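Local coordinates for protein putative branched-chain amino acid aminotransferase IlvE (Streptococcus mutans, PDB 4DQN) that probably transfers the amino group of isoleucine, valine or leucine to 2-oxoglutarate, using pyridoxal 5'-phosphate as cofactor, at residues Y25-L39 / P96-V110. Sequence-based numbering, arbitrary orientation.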
# COMPACT_ATOMS: atom_id res chain seq x y z
N TYR A 25 -20.02 1.59 -13.33
CA TYR A 25 -20.65 0.52 -12.57
C TYR A 25 -20.19 0.57 -11.12
O TYR A 25 -19.03 0.88 -10.83
CB TYR A 25 -20.24 -0.82 -13.19
CG TYR A 25 -20.64 -2.07 -12.45
CD1 TYR A 25 -19.90 -2.54 -11.35
CD2 TYR A 25 -21.72 -2.82 -12.87
CE1 TYR A 25 -20.26 -3.70 -10.70
CE2 TYR A 25 -22.09 -3.99 -12.22
CZ TYR A 25 -21.35 -4.42 -11.14
OH TYR A 25 -21.72 -5.60 -10.52
N ILE A 26 -21.10 0.27 -10.20
CA ILE A 26 -20.74 0.18 -8.79
C ILE A 26 -21.57 -0.90 -8.10
O ILE A 26 -22.76 -1.06 -8.38
CB ILE A 26 -20.89 1.55 -8.05
CG1 ILE A 26 -20.22 1.50 -6.67
CG2 ILE A 26 -22.36 1.95 -7.91
CD1 ILE A 26 -20.02 2.89 -6.03
N SER A 27 -20.93 -1.67 -7.23
CA SER A 27 -21.58 -2.75 -6.51
C SER A 27 -21.03 -2.73 -5.10
O SER A 27 -19.83 -2.49 -4.91
CB SER A 27 -21.29 -4.10 -7.19
OG SER A 27 -21.93 -5.18 -6.51
N TYR A 28 -21.90 -2.98 -4.12
CA TYR A 28 -21.50 -2.94 -2.72
C TYR A 28 -21.55 -4.34 -2.12
O TYR A 28 -22.46 -5.11 -2.41
CB TYR A 28 -22.43 -2.00 -1.92
CG TYR A 28 -22.35 -0.54 -2.31
CD1 TYR A 28 -23.04 -0.05 -3.42
CD2 TYR A 28 -21.59 0.36 -1.57
CE1 TYR A 28 -22.97 1.29 -3.77
CE2 TYR A 28 -21.53 1.71 -1.91
CZ TYR A 28 -22.22 2.16 -3.02
OH TYR A 28 -22.15 3.49 -3.38
N TYR A 29 -20.55 -4.66 -1.30
CA TYR A 29 -20.55 -5.92 -0.57
C TYR A 29 -20.87 -5.62 0.89
O TYR A 29 -20.19 -4.82 1.54
CB TYR A 29 -19.17 -6.58 -0.70
CG TYR A 29 -19.00 -7.94 -0.07
CD1 TYR A 29 -18.70 -8.07 1.29
CD2 TYR A 29 -19.06 -9.09 -0.84
CE1 TYR A 29 -18.51 -9.32 1.86
CE2 TYR A 29 -18.87 -10.35 -0.28
CZ TYR A 29 -18.59 -10.46 1.08
OH TYR A 29 -18.40 -11.70 1.65
N LYS A 30 -21.93 -6.24 1.38
CA LYS A 30 -22.35 -6.13 2.78
C LYS A 30 -22.92 -7.47 3.22
O LYS A 30 -23.50 -8.19 2.41
CB LYS A 30 -23.42 -5.04 2.95
CG LYS A 30 -23.06 -3.69 2.35
CD LYS A 30 -24.16 -2.64 2.56
CE LYS A 30 -23.92 -1.44 1.63
NZ LYS A 30 -24.69 -0.23 2.01
N ASP A 31 -22.75 -7.80 4.50
CA ASP A 31 -23.33 -9.01 5.08
C ASP A 31 -22.95 -10.26 4.30
O ASP A 31 -23.78 -11.13 4.06
CB ASP A 31 -24.86 -8.88 5.16
CG ASP A 31 -25.29 -7.69 5.99
OD1 ASP A 31 -24.75 -7.51 7.10
OD2 ASP A 31 -26.17 -6.92 5.52
N GLY A 32 -21.69 -10.34 3.89
CA GLY A 32 -21.18 -11.49 3.18
C GLY A 32 -21.63 -11.66 1.73
O GLY A 32 -21.38 -12.71 1.15
N LYS A 33 -22.29 -10.64 1.16
CA LYS A 33 -22.82 -10.74 -0.22
C LYS A 33 -22.54 -9.48 -1.05
O LYS A 33 -22.58 -8.38 -0.51
CB LYS A 33 -24.34 -10.94 -0.21
CG LYS A 33 -24.87 -12.01 0.71
CD LYS A 33 -24.45 -13.41 0.25
CE LYS A 33 -25.06 -14.50 1.14
NZ LYS A 33 -24.77 -14.24 2.59
N TRP A 34 -22.29 -9.66 -2.35
CA TRP A 34 -22.33 -8.54 -3.31
C TRP A 34 -23.77 -8.26 -3.70
O TRP A 34 -24.55 -9.19 -3.90
CB TRP A 34 -21.58 -8.90 -4.61
CG TRP A 34 -20.10 -8.96 -4.46
CD1 TRP A 34 -19.32 -10.07 -4.44
CD2 TRP A 34 -19.22 -7.84 -4.27
NE1 TRP A 34 -17.99 -9.72 -4.27
CE2 TRP A 34 -17.91 -8.35 -4.15
CE3 TRP A 34 -19.41 -6.45 -4.21
CZ2 TRP A 34 -16.80 -7.52 -3.98
CZ3 TRP A 34 -18.31 -5.63 -4.02
CH2 TRP A 34 -17.02 -6.17 -3.91
N ASP A 35 -24.13 -6.99 -3.84
CA ASP A 35 -25.40 -6.66 -4.50
C ASP A 35 -25.23 -6.91 -6.00
O ASP A 35 -24.14 -7.30 -6.44
CB ASP A 35 -25.89 -5.24 -4.19
CG ASP A 35 -24.99 -4.14 -4.75
OD1 ASP A 35 -24.99 -3.05 -4.16
OD2 ASP A 35 -24.31 -4.32 -5.79
N ASP A 36 -26.29 -6.70 -6.78
CA ASP A 36 -26.26 -7.00 -8.22
C ASP A 36 -25.48 -5.98 -9.03
O ASP A 36 -25.19 -6.21 -10.20
CB ASP A 36 -27.68 -7.06 -8.79
CG ASP A 36 -28.49 -8.21 -8.22
OD1 ASP A 36 -27.91 -9.11 -7.57
OD2 ASP A 36 -29.73 -8.21 -8.43
N GLY A 37 -25.17 -4.83 -8.43
CA GLY A 37 -24.49 -3.77 -9.17
C GLY A 37 -25.46 -2.87 -9.91
O GLY A 37 -26.57 -3.28 -10.26
N LYS A 38 -25.05 -1.62 -10.14
CA LYS A 38 -25.85 -0.66 -10.89
C LYS A 38 -24.93 0.31 -11.60
O LYS A 38 -23.75 0.41 -11.27
CB LYS A 38 -26.76 0.12 -9.93
CG LYS A 38 -25.98 1.06 -9.01
CD LYS A 38 -26.88 1.72 -7.97
CE LYS A 38 -26.13 2.76 -7.15
NZ LYS A 38 -26.92 3.13 -5.94
N LEU A 39 -25.48 1.05 -12.56
CA LEU A 39 -24.74 2.14 -13.18
C LEU A 39 -25.04 3.39 -12.40
O LEU A 39 -26.17 3.58 -11.95
CB LEU A 39 -25.15 2.33 -14.64
CG LEU A 39 -24.91 1.13 -15.54
CD1 LEU A 39 -25.23 1.45 -16.98
CD2 LEU A 39 -23.47 0.67 -15.42
N PRO A 96 -13.16 -9.99 -0.34
CA PRO A 96 -14.00 -11.00 -1.01
C PRO A 96 -13.82 -10.94 -2.51
O PRO A 96 -13.68 -9.84 -3.07
CB PRO A 96 -15.42 -10.57 -0.64
CG PRO A 96 -15.31 -9.07 -0.29
CD PRO A 96 -13.95 -8.96 0.35
N GLN A 97 -13.82 -12.09 -3.17
CA GLN A 97 -13.64 -12.12 -4.61
C GLN A 97 -14.83 -11.56 -5.38
O GLN A 97 -15.98 -11.69 -4.97
CB GLN A 97 -13.37 -13.56 -5.08
CG GLN A 97 -12.02 -14.14 -4.66
CD GLN A 97 -11.82 -15.53 -5.22
OE1 GLN A 97 -12.55 -15.94 -6.14
NE2 GLN A 97 -10.86 -16.26 -4.69
N VAL A 98 -14.54 -10.92 -6.51
CA VAL A 98 -15.58 -10.57 -7.48
C VAL A 98 -15.57 -11.71 -8.49
O VAL A 98 -14.56 -11.92 -9.16
CB VAL A 98 -15.23 -9.25 -8.20
CG1 VAL A 98 -16.22 -8.98 -9.35
CG2 VAL A 98 -15.24 -8.09 -7.22
N PRO A 99 -16.67 -12.48 -8.58
CA PRO A 99 -16.70 -13.62 -9.51
C PRO A 99 -16.47 -13.20 -10.97
O PRO A 99 -16.79 -12.07 -11.35
CB PRO A 99 -18.11 -14.20 -9.33
CG PRO A 99 -18.45 -13.86 -7.85
CD PRO A 99 -17.85 -12.47 -7.68
N THR A 100 -15.92 -14.10 -11.77
CA THR A 100 -15.60 -13.80 -13.16
C THR A 100 -16.81 -13.35 -13.97
O THR A 100 -16.73 -12.38 -14.72
CB THR A 100 -14.93 -15.01 -13.80
OG1 THR A 100 -13.74 -15.30 -13.07
CG2 THR A 100 -14.59 -14.74 -15.27
N ASP A 101 -17.94 -14.03 -13.81
CA ASP A 101 -19.12 -13.60 -14.56
C ASP A 101 -19.59 -12.21 -14.13
O ASP A 101 -19.99 -11.42 -14.99
CB ASP A 101 -20.25 -14.65 -14.56
CG ASP A 101 -20.80 -14.92 -13.17
OD1 ASP A 101 -21.76 -15.72 -13.09
OD2 ASP A 101 -20.30 -14.37 -12.17
N LYS A 102 -19.51 -11.89 -12.84
CA LYS A 102 -19.88 -10.55 -12.36
C LYS A 102 -18.94 -9.50 -12.96
O LYS A 102 -19.39 -8.46 -13.46
CB LYS A 102 -19.82 -10.48 -10.82
CG LYS A 102 -20.17 -9.11 -10.21
CD LYS A 102 -20.02 -9.16 -8.69
CE LYS A 102 -20.44 -7.85 -8.04
NZ LYS A 102 -21.86 -7.48 -8.31
N PHE A 103 -17.64 -9.78 -12.91
CA PHE A 103 -16.60 -8.89 -13.41
C PHE A 103 -16.79 -8.57 -14.90
O PHE A 103 -16.77 -7.40 -15.32
CB PHE A 103 -15.23 -9.54 -13.17
CG PHE A 103 -14.05 -8.69 -13.61
CD1 PHE A 103 -13.65 -8.66 -14.94
CD2 PHE A 103 -13.31 -7.97 -12.67
CE1 PHE A 103 -12.56 -7.87 -15.35
CE2 PHE A 103 -12.21 -7.20 -13.06
CZ PHE A 103 -11.83 -7.15 -14.40
N ILE A 104 -16.96 -9.62 -15.71
CA ILE A 104 -17.03 -9.44 -17.15
C ILE A 104 -18.32 -8.73 -17.52
O ILE A 104 -18.33 -7.83 -18.36
CB ILE A 104 -16.90 -10.78 -17.89
CG1 ILE A 104 -15.48 -11.33 -17.73
CG2 ILE A 104 -17.19 -10.62 -19.38
CD1 ILE A 104 -15.35 -12.76 -18.26
N ASP A 105 -19.42 -9.12 -16.88
CA ASP A 105 -20.69 -8.46 -17.12
C ASP A 105 -20.61 -6.99 -16.77
O ASP A 105 -21.15 -6.13 -17.49
CB ASP A 105 -21.82 -9.10 -16.31
CG ASP A 105 -23.11 -8.34 -16.45
OD1 ASP A 105 -23.72 -8.44 -17.53
OD2 ASP A 105 -23.51 -7.63 -15.50
N ALA A 106 -19.96 -6.67 -15.66
CA ALA A 106 -19.84 -5.28 -15.25
C ALA A 106 -19.04 -4.48 -16.26
O ALA A 106 -19.40 -3.35 -16.61
CB ALA A 106 -19.19 -5.19 -13.89
N ALA A 107 -17.93 -5.05 -16.71
CA ALA A 107 -17.10 -4.41 -17.74
C ALA A 107 -17.92 -4.11 -18.99
O ALA A 107 -17.87 -3.01 -19.53
CB ALA A 107 -15.91 -5.29 -18.08
N LYS A 108 -18.67 -5.10 -19.47
CA LYS A 108 -19.52 -4.89 -20.64
C LYS A 108 -20.56 -3.79 -20.43
O LYS A 108 -20.78 -2.97 -21.33
CB LYS A 108 -20.21 -6.20 -21.03
CG LYS A 108 -19.26 -7.24 -21.57
CD LYS A 108 -20.03 -8.41 -22.17
CE LYS A 108 -19.09 -9.42 -22.79
NZ LYS A 108 -19.81 -10.60 -23.38
N GLN A 109 -21.22 -3.78 -19.27
CA GLN A 109 -22.19 -2.72 -18.96
C GLN A 109 -21.57 -1.33 -19.07
O GLN A 109 -22.22 -0.40 -19.56
CB GLN A 109 -22.75 -2.87 -17.54
CG GLN A 109 -23.76 -3.99 -17.35
CD GLN A 109 -24.38 -3.94 -15.97
OE1 GLN A 109 -24.95 -2.92 -15.58
NE2 GLN A 109 -24.26 -5.03 -15.22
N VAL A 110 -20.33 -1.18 -18.60
CA VAL A 110 -19.67 0.12 -18.66
C VAL A 110 -19.35 0.51 -20.11
O VAL A 110 -19.57 1.66 -20.51
CB VAL A 110 -18.40 0.17 -17.78
CG1 VAL A 110 -17.68 1.51 -17.94
CG2 VAL A 110 -18.79 -0.03 -16.33
O HOH W 1 -22.24 -7.56 -12.93
O HOH W 2 -25.93 -5.18 -12.75
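At the edge of the antiparallel sheet of this class-IV aminotransferase, the beta hairpin 25-39, closed by a type I' turn at K30-K33, packs against helix 100-110 and the loop 96-99 leading into it. K102 reaches the hairpin with an extended chain that bends at its last torsion (chi4 60°), and its NZ donates to three oxygens: Y25 OH (2.9 Å), S27 OG (2.9 Å) and, in the carbonyl plane, D35 O (3.0 Å). S27 OG in turn donates to D35 OD2, and G37 N reaches the same oxygen from the opposite face of the carboxylate plane, closing an Asx turn. A106 CB sits over one face of the Y25 ring, 3.4 Å from its centroid, a CH-pi contact, and a water links Y25 OH to K102 O and D105 OD2. W34 is held between the K102 CE methylene on one face and Y29 CD2 on the other; its NE1 donates to Q97 O (2.9 Å) from above the carbonyl plane. P96 CG sits squarely over the Y29 ring, 3.6 Å from its centroid. Strand 147-157, paired with strand 24-30, continues the sheet: F150 meets W34 and V98, and I152 meets A106, while F103, its CB pointing away from the hairpin, touches helix 79-92.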